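Local coordinates for protein phosphoribosyl-aminoimidazole carboxylase (Aspergillus clavatus, PDB 3K5I) that probably converts 5-aminoimidazole ribonucleotide to its N5-carboxy form in purine biosynthesis, using ATP and bicarbonate as an ATP-grasp enzyme, at residues S234-V239 with M333-G338; H361-G366 with M374-V379; M208-I213 with A241-V246. All blocks are in the same frame, centred on the assembly; numbering follows the deposited sequence.

Interaction 1. Residues S234-V239 with M333-G338; sequences SICKLV and MLNIIG. With ADP (adenosine-5'-diphosphate), chain G.
M333 and V239 form an antiparallel hydrogen-bonded pair. M333 N donates to V239 O at 2.8 Å. V239 N returns the bond to M333 O at 2.6 Å. The M333 side chain starts with CG anti to the backbone N (chi1 175°) and then bends twice. The bends bring M333 CE beside strand 235-239, 3.8 Å from V239 CG2. The next residue, L334, lies across from L238 in a non-hydrogen-bonded pair. Their side chains meet methyl to methyl, with L238 CD2 and L334 CD1 only 3.3 Å apart, which is tight packing. I391, L394 and V398 of helix 384-399 also pack on L334. The pairing joins a strand of the ATP-grasp domain to one of the C-terminal domain within a single antiparallel sheet. On its other side, strand 235-241 carries a classic beta bulge, where K237 and L238 both face V230. N335 makes two bonds to the other strand. Its backbone N donates to K237 O at 2.7 Å. Its side-chain ND2 reaches C236 O at 2.9 Å, coming from well above the carbonyl plane. N335 ND2 also donates to N294 OD1, so this one nitrogen has two acceptors. I337 adds a looser apolar touch through CD1, 4.4 Å from I235 CG2. Just before I235, S234 OG lies 3.1 Å from O4' of ADP.

Interaction 2. Residues H361-G366 with M374-V379; sequences HLYSKG and MGHITV. With AIR (5-aminoimidazole ribonucleotide), chain I.
H361 and H376 satisfy each other's backbone groups in an antiparallel hydrogen-bonded pair. H361 N donates to H376 O at 2.8 Å, and the approach is almost straight on to the oxygen. H376 N donates to H361 O, also at 2.8 Å. M374 O has two partners. Y363 N donates to M374 O at 3.1 Å, and a water gives it a second hydrogen. The same water accepts from K365 N at 2.7 Å, so it bridges the turn to the strand. The side chains are matched as well. Y363 OH and H376 ND1 share a hydrogen bond of 2.7 Å, with either able to donate. H376 has CG between its backbone N and carbonyl carbon (chi1 77°), which lays its ring on that of H361. The two rings form an offset stack, with centroids 4.2 Å apart and planes 12° from parallel. H361 NE2 is bonded to E301 and S359. G375 CA sits over the centre of the Y363 ring, a CH-pi contact. K365 NZ donates to O6 of the AIR phosphate at 2.8 Å, and K373 O and Q34 OE1 also hold it. The two strands form a hairpin. Strand 331-337 flanks strand 373-380, helix 34-46 touches Y363 and H376, and N47 of the second subunit bonds to L362 O at the end of strand 358-362, the outermost of the sheet within this chain.

Interaction 3. Residues M208-I213 with A241-V246; sequences MELAVI and APARNV. With ADP (adenosine-5'-diphosphate), chain G.
E209 OE1 is gripped by two donors: ADP O2' at 3.1 Å and the side-chain NE2 of Q231. E209 is part of the ADP pocket, and this one oxygen accepts from the ribose. Its neighbours on the strand, M208 and L210, turn instead to the loop 241-246. M208 has CG between its backbone N and carbonyl carbon (chi1 71°), and the chain bends again about its third torsion. Its methyl therefore ends over the loop backbone, with M208 CE 3.0 Å from R244 O. The same methyl lies alongside V246, at 3.8 Å from V246 CG2. L210 completes the apolar patch. Its CD2 branch is 4.2 Å from A243 CB and 4.4 Å from V246 CG2. The loop enters through a cis peptide bond before P242 and leads on to helix 248-263. R244 sends its guanidinium group elsewhere, to salt bridges with E388 and E228 and a cation-pi contact with Y240. No hydrogen bond crosses between the two segments. The strand and loop are thus held to each other by a small set of van der Waals contacts, while E209 OE1 and the R244 guanidinium are satisfied by partners beyond them.

All three contacts reach the same large antiparallel sheet. Interaction 2 is the most buried, interaction 1 is partly buried, and interaction 3 lies at the surface. Interactions 1 and 2 share a border: strands 331-337 and 373-380 are neighbours, and M333 packs on H376. Both rest on backbone pairing, but interaction 1 adds aliphatic contacts and an amide, whereas interaction 2 adds stacked rings, a water and a phosphate-binding lysine. Interaction 3 has no backbone pairing across it. Its loop directly continues strand 235-241 of interaction 1. Interactions 1 and 3 each bring one residue to ADP, while interaction 2 serves the AIR site.

Interaction 1. Residues S234-V239 with M333-G338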
loop_
_atom_site.group_PDB
_atom_site.type_symbol
_atom_site.label_atom_id
_atom_site.label_comp_id
_atom_site.label_asym_id
_atom_site.label_seq_id
_atom_site.Cartn_x
_atom_site.Cartn_y
_atom_site.Cartn_z
ATOM N N SER A 234 9.836 9.345 -25.749
ATOM C CA SER A 234 10.418 10.108 -24.631
ATOM C C SER A 234 9.712 9.892 -23.265
ATOM O O SER A 234 10.016 10.529 -22.274
ATOM C CB SER A 234 10.492 11.592 -25.009
ATOM O OG SER A 234 11.814 12.018 -25.249
ATOM N N ILE A 235 8.755 8.994 -23.153
ATOM C CA ILE A 235 8.104 8.794 -21.854
ATOM C C ILE A 235 8.375 7.393 -21.334
ATOM O O ILE A 235 8.416 6.485 -22.127
ATOM C CB ILE A 235 6.564 8.919 -21.993
ATOM C CG1 ILE A 235 6.215 10.118 -22.867
ATOM C CG2 ILE A 235 5.805 8.716 -20.662
ATOM C CD1 ILE A 235 4.692 10.217 -23.274
ATOM N N CYS A 236 8.500 7.176 -20.026
ATOM C CA CYS A 236 8.734 5.829 -19.550
ATOM C C CYS A 236 7.461 5.011 -19.771
ATOM O O CYS A 236 6.311 5.472 -19.599
ATOM C CB CYS A 236 9.058 5.871 -18.056
ATOM S SG CYS A 236 9.232 4.244 -17.232
ATOM N N LYS A 237 7.701 3.757 -20.104
ATOM C CA LYS A 237 6.609 2.841 -20.372
ATOM C C LYS A 237 6.674 1.629 -19.447
ATOM O O LYS A 237 5.736 1.349 -18.691
ATOM C CB LYS A 237 6.613 2.455 -21.858
ATOM C CG LYS A 237 5.496 1.498 -22.245
ATOM C CD LYS A 237 5.645 1.185 -23.734
ATOM C CE LYS A 237 5.090 -0.172 -24.172
ATOM N NZ LYS A 237 5.480 -0.412 -25.600
ATOM N N LEU A 238 7.798 0.935 -19.509
ATOM C CA LEU A 238 7.955 -0.243 -18.661
ATOM C C LEU A 238 9.215 -0.153 -17.842
ATOM O O LEU A 238 10.182 0.518 -18.254
ATOM C CB LEU A 238 8.301 -1.493 -19.480
ATOM C CG LEU A 238 7.122 -1.796 -20.388
ATOM C CD1 LEU A 238 7.520 -2.597 -21.658
ATOM C CD2 LEU A 238 6.259 -2.568 -19.399
ATOM N N VAL A 239 9.174 -0.884 -16.726
ATOM C CA VAL A 239 10.329 -1.038 -15.837
ATOM C C VAL A 239 10.450 -2.546 -15.500
ATOM O O VAL A 239 9.440 -3.113 -15.120
ATOM C CB VAL A 239 10.314 -0.115 -14.590
ATOM C CG1 VAL A 239 11.533 -0.440 -13.676
ATOM C CG2 VAL A 239 10.352 1.387 -15.000
ATOM N N MET A 333 6.886 -3.023 -14.092
ATOM C CA MET A 333 5.889 -1.964 -13.891
ATOM C C MET A 333 5.669 -1.442 -15.295
ATOM O O MET A 333 6.643 -1.226 -16.064
ATOM C CB MET A 333 6.383 -0.844 -12.956
ATOM C CG MET A 333 5.461 0.414 -12.753
ATOM S SD MET A 333 6.425 1.935 -13.087
ATOM C CE MET A 333 6.617 1.899 -14.784
ATOM N N LEU A 334 4.375 -1.266 -15.566
ATOM C CA LEU A 334 3.883 -0.713 -16.828
ATOM C C LEU A 334 3.170 0.627 -16.516
ATOM O O LEU A 334 2.393 0.721 -15.567
ATOM C CB LEU A 334 2.903 -1.702 -17.484
ATOM C CG LEU A 334 2.313 -1.174 -18.804
ATOM C CD1 LEU A 334 3.204 -1.350 -20.023
ATOM C CD2 LEU A 334 1.098 -1.979 -19.060
ATOM N N ASN A 335 3.439 1.705 -17.243
ATOM C CA ASN A 335 2.757 2.960 -16.926
ATOM C C ASN A 335 1.446 2.913 -17.660
ATOM O O ASN A 335 1.430 2.255 -18.671
ATOM C CB ASN A 335 3.523 4.183 -17.488
ATOM C CG ASN A 335 4.421 4.808 -16.435
ATOM O OD1 ASN A 335 4.240 4.565 -15.228
ATOM N ND2 ASN A 335 5.419 5.575 -16.870
ATOM N N ILE A 336 0.423 3.619 -17.177
ATOM C CA ILE A 336 -0.868 3.759 -17.813
ATOM C C ILE A 336 -0.848 5.222 -18.209
ATOM O O ILE A 336 -0.982 6.141 -17.416
ATOM C CB ILE A 336 -1.988 3.573 -16.863
ATOM C CG1 ILE A 336 -1.963 2.142 -16.345
ATOM C CG2 ILE A 336 -3.295 3.840 -17.575
ATOM C CD1 ILE A 336 -3.036 2.036 -15.348
ATOM N N ILE A 337 -0.627 5.427 -19.492
ATOM C CA ILE A 337 -0.497 6.739 -20.095
ATOM C C ILE A 337 -1.804 7.173 -20.747
ATOM O O ILE A 337 -2.470 6.327 -21.343
ATOM C CB ILE A 337 0.518 6.409 -21.259
ATOM C CG1 ILE A 337 1.777 5.875 -20.625
ATOM C CG2 ILE A 337 0.832 7.605 -22.104
ATOM C CD1 ILE A 337 2.030 6.783 -19.431
ATOM N N GLY A 338 -2.182 8.450 -20.695
ATOM C CA GLY A 338 -3.416 8.886 -21.366
ATOM C C GLY A 338 -3.393 8.480 -22.873
ATOM O O GLY A 338 -2.361 8.547 -23.552
HETATM P PB ADP G . 12.402 13.899 -19.349
HETATM O O1B ADP G . 11.154 14.534 -19.827
HETATM O O2B ADP G . 12.707 14.898 -18.254
HETATM O O3B ADP G . 12.724 12.566 -18.598
HETATM P PA ADP G . 14.813 12.857 -20.793
HETATM O O1A ADP G . 15.085 11.867 -19.748
HETATM O O2A ADP G . 16.099 13.556 -21.158
HETATM O O3A ADP G . 13.606 13.848 -20.411
HETATM O "O5'" ADP G . 14.391 11.921 -22.030
HETATM C "C5'" ADP G . 13.437 10.862 -21.891
HETATM C "C4'" ADP G . 13.860 9.690 -22.741
HETATM O "O4'" ADP G . 14.001 10.116 -24.120
HETATM C "C3'" ADP G . 15.220 9.061 -22.499
HETATM O "O3'" ADP G . 14.961 7.968 -21.603
HETATM C "C2'" ADP G . 15.620 8.413 -23.830
HETATM O "O2'" ADP G . 14.662 7.392 -24.241
HETATM C "C1'" ADP G . 15.139 9.560 -24.694
HETATM N N9 ADP G . 16.291 10.420 -24.912
HETATM C C8 ADP G . 16.627 11.484 -24.121
HETATM N N7 ADP G . 17.830 11.991 -24.476
HETATM C C5 ADP G . 18.171 11.228 -25.574
HETATM C C6 ADP G . 19.283 11.370 -26.471
HETATM N N6 ADP G . 20.271 12.065 -26.525
HETATM N N1 ADP G . 19.344 10.445 -27.474
HETATM C C2 ADP G . 18.371 9.489 -27.711
HETATM N N3 ADP G . 17.306 9.439 -26.956
HETATM C C4 ADP G . 17.231 10.273 -25.904
#

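Interaction 2. Residues H361-G366 with M374-V379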
loop_
_atom_site.group_PDB
_atom_site.type_symbol
_atom_site.label_atom_id
_atom_site.label_comp_id
_atom_site.label_asym_id
_atom_site.label_seq_id
_atom_site.Cartn_x
_atom_site.Cartn_y
_atom_site.Cartn_z
ATOM N N HIS A 361 -2.379 0.821 -9.482
ATOM C CA HIS A 361 -2.279 2.100 -8.831
ATOM C C HIS A 361 -2.780 3.120 -9.792
ATOM O O HIS A 361 -2.063 3.425 -10.758
ATOM C CB HIS A 361 -0.785 2.448 -8.610
ATOM C CG HIS A 361 -0.088 1.515 -7.671
ATOM N ND1 HIS A 361 0.317 1.914 -6.415
ATOM C CD2 HIS A 361 0.273 0.210 -7.802
ATOM C CE1 HIS A 361 0.874 0.881 -5.801
ATOM N NE2 HIS A 361 0.854 -0.161 -6.614
ATOM N N LEU A 362 -3.936 3.697 -9.493
ATOM C CA LEU A 362 -4.479 4.789 -10.317
ATOM C C LEU A 362 -4.164 6.028 -9.467
ATOM O O LEU A 362 -4.307 6.038 -8.234
ATOM C CB LEU A 362 -6.015 4.708 -10.433
ATOM C CG LEU A 362 -6.375 3.489 -11.280
ATOM C CD1 LEU A 362 -7.852 3.072 -11.205
ATOM C CD2 LEU A 362 -5.955 3.830 -12.720
ATOM N N TYR A 363 -3.769 7.091 -10.166
ATOM C CA TYR A 363 -3.407 8.381 -9.588
ATOM C C TYR A 363 -4.490 9.392 -9.166
ATOM O O TYR A 363 -4.115 10.400 -8.542
ATOM C CB TYR A 363 -2.462 9.127 -10.534
ATOM C CG TYR A 363 -1.176 8.300 -10.712
ATOM C CD1 TYR A 363 -0.302 8.540 -11.766
ATOM C CD2 TYR A 363 -0.849 7.260 -9.829
ATOM C CE1 TYR A 363 0.809 7.702 -11.956
ATOM C CE2 TYR A 363 0.311 6.432 -10.005
ATOM C CZ TYR A 363 1.144 6.672 -11.066
ATOM O OH TYR A 363 2.322 5.925 -11.294
ATOM N N SER A 364 -5.781 9.118 -9.414
ATOM C CA SER A 364 -6.850 10.069 -9.058
ATOM C C SER A 364 -6.498 11.409 -9.782
ATOM O O SER A 364 -6.743 12.485 -9.217
ATOM C CB SER A 364 -7.022 10.278 -7.525
ATOM O OG SER A 364 -8.404 10.504 -7.153
ATOM N N LYS A 365 -5.943 11.390 -11.004
ATOM C CA LYS A 365 -5.543 12.641 -11.738
ATOM C C LYS A 365 -6.512 13.505 -12.569
ATOM O O LYS A 365 -6.190 14.592 -13.100
ATOM C CB LYS A 365 -4.180 12.470 -12.454
ATOM C CG LYS A 365 -2.957 12.588 -11.523
ATOM C CD LYS A 365 -1.670 12.078 -12.172
ATOM C CE LYS A 365 -1.321 12.932 -13.409
ATOM N NZ LYS A 365 0.056 12.445 -13.759
ATOM N N GLY A 366 -7.711 12.983 -12.723
ATOM C CA GLY A 366 -8.737 13.718 -13.460
ATOM C C GLY A 366 -8.815 13.393 -14.931
ATOM O O GLY A 366 -8.890 12.217 -15.312
ATOM N N MET A 374 -1.267 8.505 -15.855
ATOM C CA MET A 374 -2.463 8.345 -15.087
ATOM C C MET A 374 -2.535 7.280 -14.017
ATOM O O MET A 374 -3.488 7.248 -13.213
ATOM C CB MET A 374 -3.489 8.010 -16.178
ATOM C CG MET A 374 -3.649 9.146 -17.237
ATOM S SD MET A 374 -3.945 10.789 -16.583
ATOM C CE MET A 374 -5.634 10.871 -15.673
ATOM N N GLY A 375 -1.542 6.392 -13.992
ATOM C CA GLY A 375 -1.544 5.360 -12.991
ATOM C C GLY A 375 -0.423 4.377 -13.469
ATOM O O GLY A 375 0.281 4.686 -14.413
ATOM N N HIS A 376 -0.208 3.254 -12.789
ATOM C CA HIS A 376 0.778 2.220 -13.103
ATOM C C HIS A 376 0.296 0.913 -12.531
ATOM O O HIS A 376 -0.532 0.909 -11.627
ATOM C CB HIS A 376 2.207 2.531 -12.655
ATOM C CG HIS A 376 2.461 2.348 -11.180
ATOM N ND1 HIS A 376 2.431 3.414 -10.303
ATOM C CD2 HIS A 376 2.826 1.266 -10.436
ATOM C CE1 HIS A 376 2.761 3.003 -9.089
ATOM N NE2 HIS A 376 2.996 1.697 -9.136
ATOM N N ILE A 377 0.790 -0.176 -13.123
ATOM C CA ILE A 377 0.439 -1.525 -12.710
ATOM C C ILE A 377 1.780 -2.149 -12.443
ATOM O O ILE A 377 2.745 -1.980 -13.217
ATOM C CB ILE A 377 -0.026 -2.446 -13.829
ATOM C CG1 ILE A 377 -1.119 -1.751 -14.618
ATOM C CG2 ILE A 377 -0.536 -3.797 -13.219
ATOM C CD1 ILE A 377 -2.151 -1.207 -13.687
ATOM N N THR A 378 1.839 -2.853 -11.323
ATOM C CA THR A 378 3.120 -3.498 -11.061
ATOM C C THR A 378 2.847 -4.992 -10.956
ATOM O O THR A 378 2.035 -5.399 -10.128
ATOM C CB THR A 378 3.832 -3.017 -9.738
ATOM O OG1 THR A 378 4.362 -1.714 -9.884
ATOM C CG2 THR A 378 5.087 -3.847 -9.471
ATOM N N VAL A 379 3.569 -5.782 -11.738
ATOM C CA VAL A 379 3.387 -7.256 -11.628
ATOM C C VAL A 379 4.627 -8.001 -11.069
ATOM O O VAL A 379 5.774 -7.821 -11.530
ATOM C CB VAL A 379 2.967 -7.830 -12.998
ATOM C CG1 VAL A 379 2.844 -9.338 -12.986
ATOM C CG2 VAL A 379 1.672 -7.211 -13.388
HETATM N N1 AIR I . 6.374 14.256 -11.412
HETATM C C2 AIR I . 7.280 15.166 -10.950
HETATM N N3 AIR I . 8.327 15.379 -11.743
HETATM C C4 AIR I . 8.097 14.497 -12.783
HETATM C C5 AIR I . 6.902 13.802 -12.610
HETATM N N6 AIR I . 6.283 12.863 -13.393
HETATM C "C1'" AIR I . 5.057 13.791 -10.919
HETATM C "C2'" AIR I . 4.637 14.426 -9.573
HETATM C "C3'" AIR I . 4.209 15.769 -10.189
HETATM C "C4'" AIR I . 3.300 15.238 -11.301
HETATM O "O4'" AIR I . 4.161 14.258 -11.912
HETATM O "O2'" AIR I . 3.668 13.760 -8.738
HETATM O "O3'" AIR I . 3.647 16.588 -9.187
HETATM C "C5'" AIR I . 2.029 15.665 -12.011
HETATM O "O5'" AIR I . 2.115 15.572 -13.462
HETATM P P AIR I . 0.856 16.083 -14.335
HETATM O O6 AIR I . 0.258 14.872 -15.236
HETATM O O7 AIR I . 1.446 17.190 -15.137
HETATM O O8 AIR I . -0.202 16.545 -13.358
HETATM O O HOH W 1 -5.345 9.332 -12.593
#

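Interaction 3. Residues M208-I213 with A241-V246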
loop_
_atom_site.group_PDB
_atom_site.type_symbol
_atom_site.label_atom_id
_atom_site.label_comp_id
_atom_site.label_asym_id
_atom_site.label_seq_id
_atom_site.Cartn_x
_atom_site.Cartn_y
_atom_site.Cartn_z
ATOM N N MET A 208 19.974 -0.154 -24.510
ATOM C CA MET A 208 18.997 -0.172 -23.417
ATOM C C MET A 208 19.231 1.003 -22.504
ATOM O O MET A 208 20.245 1.701 -22.603
ATOM C CB MET A 208 18.704 -1.478 -22.643
ATOM C CG MET A 208 19.700 -2.115 -21.670
ATOM S SD MET A 208 19.057 -3.292 -20.307
ATOM C CE MET A 208 18.998 -4.954 -20.998
ATOM N N GLU A 209 18.261 1.212 -21.631
ATOM C CA GLU A 209 18.342 2.291 -20.674
ATOM C C GLU A 209 18.222 1.732 -19.296
ATOM O O GLU A 209 17.457 0.794 -19.013
ATOM C CB GLU A 209 17.151 3.221 -20.882
ATOM C CG GLU A 209 17.410 4.142 -22.011
ATOM C CD GLU A 209 16.320 5.149 -22.161
ATOM O OE1 GLU A 209 15.304 4.742 -22.761
ATOM O OE2 GLU A 209 16.514 6.331 -21.766
ATOM N N LEU A 210 18.950 2.397 -18.418
ATOM C CA LEU A 210 18.927 1.969 -17.033
ATOM C C LEU A 210 18.691 3.092 -16.044
ATOM O O LEU A 210 18.902 4.278 -16.286
ATOM C CB LEU A 210 20.269 1.312 -16.719
ATOM C CG LEU A 210 20.704 0.320 -17.807
ATOM C CD1 LEU A 210 22.207 0.346 -17.892
ATOM C CD2 LEU A 210 20.279 -1.096 -17.420
ATOM N N ALA A 211 18.254 2.665 -14.880
ATOM C CA ALA A 211 18.039 3.612 -13.816
ATOM C C ALA A 211 18.418 3.026 -12.446
ATOM O O ALA A 211 18.217 1.843 -12.208
ATOM C CB ALA A 211 16.531 4.035 -13.875
ATOM N N VAL A 212 18.969 3.814 -11.513
ATOM C CA VAL A 212 19.270 3.337 -10.139
ATOM C C VAL A 212 18.612 4.361 -9.211
ATOM O O VAL A 212 18.841 5.579 -9.352
ATOM C CB VAL A 212 20.834 3.256 -9.762
ATOM C CG1 VAL A 212 21.114 2.846 -8.193
ATOM C CG2 VAL A 212 21.423 2.084 -10.608
ATOM N N ILE A 213 17.824 3.893 -8.246
ATOM C CA ILE A 213 17.246 4.791 -7.236
ATOM C C ILE A 213 18.290 4.859 -6.051
ATOM O O ILE A 213 18.499 3.823 -5.417
ATOM C CB ILE A 213 15.937 4.254 -6.544
ATOM C CG1 ILE A 213 14.660 4.410 -7.388
ATOM C CG2 ILE A 213 15.695 5.027 -5.265
ATOM C CD1 ILE A 213 14.682 5.584 -8.445
ATOM N N ALA A 241 12.479 -5.102 -13.035
ATOM C CA ALA A 241 13.364 -4.997 -11.902
ATOM C C ALA A 241 13.616 -6.365 -11.294
ATOM O O ALA A 241 12.686 -7.066 -10.950
ATOM C CB ALA A 241 12.673 -3.970 -10.925
ATOM N N PRO A 242 14.879 -6.779 -11.193
ATOM C CA PRO A 242 16.037 -5.986 -11.602
ATOM C C PRO A 242 16.163 -6.083 -13.121
ATOM O O PRO A 242 15.404 -6.867 -13.702
ATOM C CB PRO A 242 17.183 -6.737 -10.918
ATOM C CG PRO A 242 16.697 -8.184 -11.000
ATOM C CD PRO A 242 15.217 -8.197 -11.013
ATOM N N ALA A 243 17.104 -5.332 -13.716
ATOM C CA ALA A 243 17.376 -5.244 -15.158
ATOM C C ALA A 243 17.762 -6.628 -15.713
ATOM O O ALA A 243 18.572 -7.356 -15.120
ATOM C CB ALA A 243 18.587 -4.408 -15.368
ATOM N N ARG A 244 17.189 -6.979 -16.859
ATOM C CA ARG A 244 17.415 -8.268 -17.529
ATOM C C ARG A 244 18.659 -8.277 -18.459
ATOM O O ARG A 244 18.923 -7.299 -19.194
ATOM C CB ARG A 244 16.157 -8.551 -18.405
ATOM C CG ARG A 244 14.797 -8.710 -17.669
ATOM C CD ARG A 244 13.530 -8.828 -18.557
ATOM N NE ARG A 244 13.465 -7.758 -19.567
ATOM C CZ ARG A 244 12.694 -7.713 -20.658
ATOM N NH1 ARG A 244 12.741 -6.689 -21.522
ATOM N NH2 ARG A 244 11.840 -8.677 -20.927
ATOM N N ASN A 245 19.386 -9.388 -18.528
ATOM C CA ASN A 245 20.514 -9.452 -19.478
ATOM C C ASN A 245 21.590 -8.412 -19.328
ATOM O O ASN A 245 22.051 -7.803 -20.312
ATOM C CB ASN A 245 19.974 -9.219 -20.901
ATOM C CG ASN A 245 19.407 -10.473 -21.548
ATOM O OD1 ASN A 245 18.522 -10.377 -22.398
ATOM N ND2 ASN A 245 19.922 -11.642 -21.171
ATOM N N VAL A 246 21.996 -8.223 -18.087
ATOM C CA VAL A 246 22.982 -7.220 -17.815
ATOM C C VAL A 246 23.903 -7.975 -16.860
ATOM O O VAL A 246 23.449 -8.590 -15.899
ATOM C CB VAL A 246 22.252 -6.056 -17.080
ATOM C CG1 VAL A 246 23.239 -5.050 -16.594
ATOM C CG2 VAL A 246 21.337 -5.311 -18.040
HETATM P PB ADP G . 12.402 13.899 -19.349
HETATM O O1B ADP G . 11.154 14.534 -19.827
HETATM O O2B ADP G . 12.707 14.898 -18.254
HETATM O O3B ADP G . 12.724 12.566 -18.598
HETATM P PA ADP G . 14.813 12.857 -20.793
HETATM O O1A ADP G . 15.085 11.867 -19.748
HETATM O O2A ADP G . 16.099 13.556 -21.158
HETATM O O3A ADP G . 13.606 13.848 -20.411
HETATM O "O5'" ADP G . 14.391 11.921 -22.030
HETATM C "C5'" ADP G . 13.437 10.862 -21.891
HETATM C "C4'" ADP G . 13.860 9.690 -22.741
HETATM O "O4'" ADP G . 14.001 10.116 -24.120
HETATM C "C3'" ADP G . 15.220 9.061 -22.499
HETATM O "O3'" ADP G . 14.961 7.968 -21.603
HETATM C "C2'" ADP G . 15.620 8.413 -23.830
HETATM O "O2'" ADP G . 14.662 7.392 -24.241
HETATM C "C1'" ADP G . 15.139 9.560 -24.694
HETATM N N9 ADP G . 16.291 10.420 -24.912
HETATM C C8 ADP G . 16.627 11.484 -24.121
HETATM N N7 ADP G . 17.830 11.991 -24.476
HETATM C C5 ADP G . 18.171 11.228 -25.574
HETATM C C6 ADP G . 19.283 11.370 -26.471
HETATM N N6 ADP G . 20.271 12.065 -26.525
HETATM N N1 ADP G . 19.344 10.445 -27.474
HETATM C C2 ADP G . 18.371 9.489 -27.711
HETATM N N3 ADP G . 17.306 9.439 -26.956
HETATM C C4 ADP G . 17.231 10.273 -25.904
#